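Local atomic coordinates of metal-dependent hydrolase (Lactobacillus plantarum, PDB entry 2F6K), a protein that binds manganese in an amidohydrolase-family TIM barrel and probably acts as a metal-dependent decarboxylase. Residues L174-L188 with I203-I217. Numbering follows the deposited sequence.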
# COMPACT_ATOMS: atom_id res chain seq x y z
N LEU A 174 -16.17 6.37 5.63
CA LEU A 174 -15.47 5.45 6.51
C LEU A 174 -13.99 5.82 6.65
O LEU A 174 -13.41 5.73 7.74
CB LEU A 174 -15.60 4.01 5.99
CG LEU A 174 -14.77 2.97 6.75
CD1 LEU A 174 -15.33 2.78 8.15
CD2 LEU A 174 -14.78 1.66 5.99
N GLY A 175 -13.39 6.25 5.54
CA GLY A 175 -11.99 6.62 5.55
C GLY A 175 -11.64 7.73 6.53
O GLY A 175 -10.68 7.61 7.30
N PHE A 176 -12.40 8.81 6.51
CA PHE A 176 -12.13 9.91 7.42
C PHE A 176 -12.08 9.43 8.87
O PHE A 176 -11.16 9.76 9.61
CB PHE A 176 -13.20 11.00 7.27
CG PHE A 176 -12.95 11.95 6.13
CD1 PHE A 176 -11.85 11.81 5.30
CD2 PHE A 176 -13.83 13.02 5.91
CE1 PHE A 176 -11.62 12.71 4.26
CE2 PHE A 176 -13.61 13.92 4.86
CZ PHE A 176 -12.50 13.77 4.04
N PHE A 177 -13.07 8.63 9.27
CA PHE A 177 -13.10 8.14 10.63
C PHE A 177 -11.91 7.27 10.97
O PHE A 177 -11.33 7.39 12.05
CB PHE A 177 -14.39 7.37 10.90
CG PHE A 177 -15.54 8.26 11.26
CD1 PHE A 177 -16.52 7.82 12.15
CD2 PHE A 177 -15.64 9.54 10.74
CE1 PHE A 177 -17.57 8.65 12.51
CE2 PHE A 177 -16.69 10.38 11.10
CZ PHE A 177 -17.66 9.93 11.99
N MSE A 178 -11.53 6.40 10.05
CA MSE A 178 -10.38 5.54 10.31
C MSE A 178 -9.15 6.41 10.49
O MSE A 178 -8.32 6.15 11.38
CB MSE A 178 -10.19 4.56 9.16
CG MSE A 178 -11.36 3.60 8.97
SE MSE A 178 -11.01 2.12 7.73
CE MSE A 178 -10.79 3.14 6.10
N ASP A 179 -9.03 7.47 9.69
CA ASP A 179 -7.86 8.33 9.80
C ASP A 179 -7.79 9.14 11.09
O ASP A 179 -6.72 9.25 11.69
CB ASP A 179 -7.75 9.26 8.60
CG ASP A 179 -6.32 9.41 8.13
OD1 ASP A 179 -5.71 8.39 7.72
OD2 ASP A 179 -5.78 10.53 8.17
N THR A 180 -8.92 9.70 11.50
CA THR A 180 -8.95 10.47 12.73
C THR A 180 -8.59 9.56 13.88
O THR A 180 -7.82 9.93 14.77
CB THR A 180 -10.35 11.07 12.98
OG1 THR A 180 -10.59 12.11 12.02
CG2 THR A 180 -10.43 11.66 14.39
N THR A 181 -9.12 8.34 13.84
CA THR A 181 -8.87 7.37 14.88
C THR A 181 -7.40 6.97 14.94
O THR A 181 -6.80 6.90 16.02
CB THR A 181 -9.72 6.11 14.68
OG1 THR A 181 -11.09 6.47 14.48
CG2 THR A 181 -9.63 5.22 15.92
N MSE A 182 -6.82 6.70 13.78
CA MSE A 182 -5.42 6.30 13.75
C MSE A 182 -4.54 7.46 14.24
O MSE A 182 -3.58 7.24 14.98
CB MSE A 182 -5.00 5.88 12.33
CG MSE A 182 -5.73 4.65 11.81
SE MSE A 182 -4.94 3.93 10.16
CE MSE A 182 -5.73 5.14 8.87
N THR A 183 -4.90 8.68 13.84
CA THR A 183 -4.13 9.85 14.24
C THR A 183 -4.16 10.11 15.75
O THR A 183 -3.13 10.44 16.33
CB THR A 183 -4.62 11.11 13.50
OG1 THR A 183 -4.48 10.91 12.09
CG2 THR A 183 -3.78 12.32 13.91
N PHE A 184 -5.32 9.96 16.38
CA PHE A 184 -5.44 10.17 17.82
C PHE A 184 -4.52 9.22 18.58
O PHE A 184 -3.82 9.61 19.51
CB PHE A 184 -6.88 9.92 18.28
CG PHE A 184 -7.07 10.05 19.77
CD1 PHE A 184 -7.07 11.30 20.38
CD2 PHE A 184 -7.27 8.93 20.55
CE1 PHE A 184 -7.28 11.43 21.75
CE2 PHE A 184 -7.48 9.04 21.93
CZ PHE A 184 -7.49 10.30 22.52
N ILE A 185 -4.53 7.95 18.18
CA ILE A 185 -3.70 6.97 18.84
C ILE A 185 -2.23 7.28 18.58
O ILE A 185 -1.38 7.09 19.45
CB ILE A 185 -4.07 5.56 18.34
CG1 ILE A 185 -5.56 5.31 18.62
CG2 ILE A 185 -3.20 4.51 19.01
CD1 ILE A 185 -6.07 3.94 18.22
N ASN A 186 -1.93 7.77 17.39
CA ASN A 186 -0.56 8.09 17.04
C ASN A 186 -0.08 9.16 18.03
O ASN A 186 1.05 9.13 18.51
CB ASN A 186 -0.50 8.64 15.61
CG ASN A 186 0.91 8.70 15.07
OD1 ASN A 186 1.41 9.77 14.74
ND2 ASN A 186 1.56 7.55 14.97
N MSE A 187 -0.98 10.09 18.33
CA MSE A 187 -0.67 11.16 19.25
C MSE A 187 -0.47 10.61 20.67
O MSE A 187 0.30 11.14 21.46
CB MSE A 187 -1.79 12.19 19.20
CG MSE A 187 -1.88 12.87 17.84
SE MSE A 187 -3.39 14.04 17.64
CE MSE A 187 -2.70 15.67 18.43
N LEU A 188 -1.17 9.53 20.99
CA LEU A 188 -1.01 8.92 22.30
C LEU A 188 0.41 8.35 22.35
O LEU A 188 1.17 8.61 23.26
CB LEU A 188 -2.02 7.79 22.50
CG LEU A 188 -3.48 8.19 22.63
CD1 LEU A 188 -4.34 6.94 22.85
CD2 LEU A 188 -3.64 9.17 23.79
N ILE A 203 -10.91 17.39 18.22
CA ILE A 203 -11.00 16.20 17.38
C ILE A 203 -12.41 16.23 16.76
O ILE A 203 -13.42 16.20 17.46
CB ILE A 203 -10.77 14.93 18.21
CG1 ILE A 203 -9.33 14.94 18.74
CG2 ILE A 203 -11.00 13.69 17.36
CD1 ILE A 203 -8.99 13.79 19.66
N PRO A 204 -12.49 16.29 15.42
CA PRO A 204 -13.75 16.34 14.67
C PRO A 204 -14.66 15.12 14.68
O PRO A 204 -14.24 14.01 15.05
CB PRO A 204 -13.28 16.67 13.26
CG PRO A 204 -12.03 15.87 13.16
CD PRO A 204 -11.35 16.14 14.50
N HIS A 205 -15.91 15.35 14.28
CA HIS A 205 -16.93 14.32 14.16
C HIS A 205 -17.14 13.46 15.41
O HIS A 205 -17.17 12.22 15.33
CB HIS A 205 -16.60 13.42 12.96
CG HIS A 205 -16.37 14.19 11.69
ND1 HIS A 205 -15.19 14.12 10.98
CD2 HIS A 205 -17.17 15.04 11.01
CE1 HIS A 205 -15.27 14.90 9.92
NE2 HIS A 205 -16.46 15.48 9.91
N ALA A 206 -17.27 14.11 16.55
CA ALA A 206 -17.51 13.41 17.81
C ALA A 206 -16.49 12.32 18.14
O ALA A 206 -16.83 11.30 18.76
CB ALA A 206 -18.91 12.84 17.81
N GLY A 207 -15.24 12.51 17.73
CA GLY A 207 -14.20 11.54 18.04
C GLY A 207 -14.11 10.32 17.16
O GLY A 207 -13.41 9.36 17.50
N ALA A 208 -14.80 10.35 16.02
CA ALA A 208 -14.81 9.24 15.08
C ALA A 208 -15.07 7.93 15.82
O ALA A 208 -16.14 7.75 16.39
CB ALA A 208 -13.48 9.18 14.33
N PHE A 209 -14.09 7.02 15.84
CA PHE A 209 -14.25 5.73 16.51
C PHE A 209 -13.71 5.67 17.94
O PHE A 209 -13.72 4.60 18.56
CB PHE A 209 -13.56 4.63 15.70
CG PHE A 209 -14.17 4.39 14.34
CD1 PHE A 209 -13.36 4.03 13.27
CD2 PHE A 209 -15.54 4.54 14.14
CE1 PHE A 209 -13.90 3.83 12.01
CE2 PHE A 209 -16.09 4.34 12.88
CZ PHE A 209 -15.27 3.99 11.81
N LEU A 210 -13.23 6.80 18.46
CA LEU A 210 -12.69 6.80 19.81
C LEU A 210 -13.69 6.25 20.83
O LEU A 210 -13.31 5.52 21.75
CB LEU A 210 -12.23 8.20 20.21
CG LEU A 210 -11.14 8.80 19.31
CD1 LEU A 210 -10.55 10.05 19.96
CD2 LEU A 210 -10.06 7.75 19.06
N GLY A 211 -14.97 6.58 20.66
CA GLY A 211 -16.00 6.10 21.57
C GLY A 211 -15.98 4.59 21.76
O GLY A 211 -16.38 4.09 22.81
N ILE A 212 -15.50 3.85 20.76
CA ILE A 212 -15.43 2.40 20.87
C ILE A 212 -14.04 1.79 21.10
O ILE A 212 -13.91 0.81 21.83
CB ILE A 212 -16.06 1.74 19.63
CG1 ILE A 212 -17.57 1.99 19.63
CG2 ILE A 212 -15.74 0.23 19.61
CD1 ILE A 212 -18.31 1.35 18.45
N VAL A 213 -13.00 2.35 20.49
CA VAL A 213 -11.66 1.78 20.66
C VAL A 213 -10.98 2.08 21.99
O VAL A 213 -10.18 1.27 22.48
CB VAL A 213 -10.68 2.21 19.54
CG1 VAL A 213 -11.00 1.46 18.28
CG2 VAL A 213 -10.77 3.71 19.30
N ASP A 214 -11.28 3.23 22.58
CA ASP A 214 -10.67 3.61 23.84
C ASP A 214 -10.62 2.46 24.85
O ASP A 214 -9.55 2.13 25.37
CB ASP A 214 -11.38 4.82 24.46
CG ASP A 214 -11.01 6.13 23.77
OD1 ASP A 214 -10.19 6.09 22.83
OD2 ASP A 214 -11.54 7.19 24.17
N ASP A 215 -11.76 1.82 25.08
CA ASP A 215 -11.82 0.73 26.04
C ASP A 215 -11.00 -0.46 25.64
O ASP A 215 -10.57 -1.25 26.48
CB ASP A 215 -13.27 0.32 26.24
CG ASP A 215 -14.10 1.43 26.85
OD1 ASP A 215 -15.26 1.60 26.44
OD2 ASP A 215 -13.57 2.14 27.74
N ARG A 216 -10.75 -0.59 24.34
CA ARG A 216 -9.99 -1.71 23.83
C ARG A 216 -8.48 -1.50 23.96
O ARG A 216 -7.73 -2.43 24.22
CB ARG A 216 -10.35 -1.94 22.36
CG ARG A 216 -9.91 -3.27 21.78
CD ARG A 216 -10.28 -3.33 20.30
NE ARG A 216 -9.85 -4.56 19.65
CZ ARG A 216 -10.38 -5.76 19.90
NH1 ARG A 216 -11.36 -5.88 20.78
NH2 ARG A 216 -9.91 -6.83 19.28
N ILE A 217 -8.04 -0.26 23.77
CA ILE A 217 -6.62 0.06 23.84
C ILE A 217 -6.18 0.61 25.20
O ILE A 217 -4.98 0.73 25.47
CB ILE A 217 -6.25 1.09 22.77
CG1 ILE A 217 -6.89 2.44 23.10
CG2 ILE A 217 -6.72 0.61 21.41
CD1 ILE A 217 -6.54 3.55 22.14
O HOH W 1 -13.29 12.76 12.33
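Phe177 turns an edge toward the face of Phe209 in an offset edge-to-face pair, the ring planes at 75° and the centroids 5.5 Å apart. With CG beside the backbone N, chi1 -83°, the Phe177 ring is swung so that Ala208 CA lies over one face and Phe209 CE2 at its edge. Phe177 CB makes a separate CH-pi contact over the Phe209 ring. With His205, whose CB touches Phe177 CE2, the three form an aromatic cluster. Phe209 also stacks on Phe209 of the second subunit, extending the cluster into the assembly.

CH-pi and aliphatic contacts take over further along helix 171-189. Leu210 CD1 makes a CH-pi contact above the centre of the Phe184 ring, 3.5 Å from the centroid, while Ile203 CD1 meets Phe184 CD1. An alanine in place of Phe184 would probably leave Leu210 and Ile203 without the surface they pack on and open a gap between helix and strand end. Beyond it, Ile185 CD1 meets Ile217 CD1 at 4.0 Å.

Polar links are few. Thr181 OG1 gives its proton to Phe177 O at 2.6 Å, on the opposite face of that carbonyl from Thr181 N, and accepts a weak bond from Phe209 N at 3.3 Å. A water links Thr180 OG1 to His205 ND1; its O lies at the imidazole edge, in the ring plane, 2.7 Å from ND1.

The contact exemplifies how TIM-barrel packing reaches from outer helices, here 171-189 and 210-225, to a metal site: second-shell His205 weakly bonds manganese ligand Asp266 through NE2, and the water and Phe177 would be expected to limit its turning.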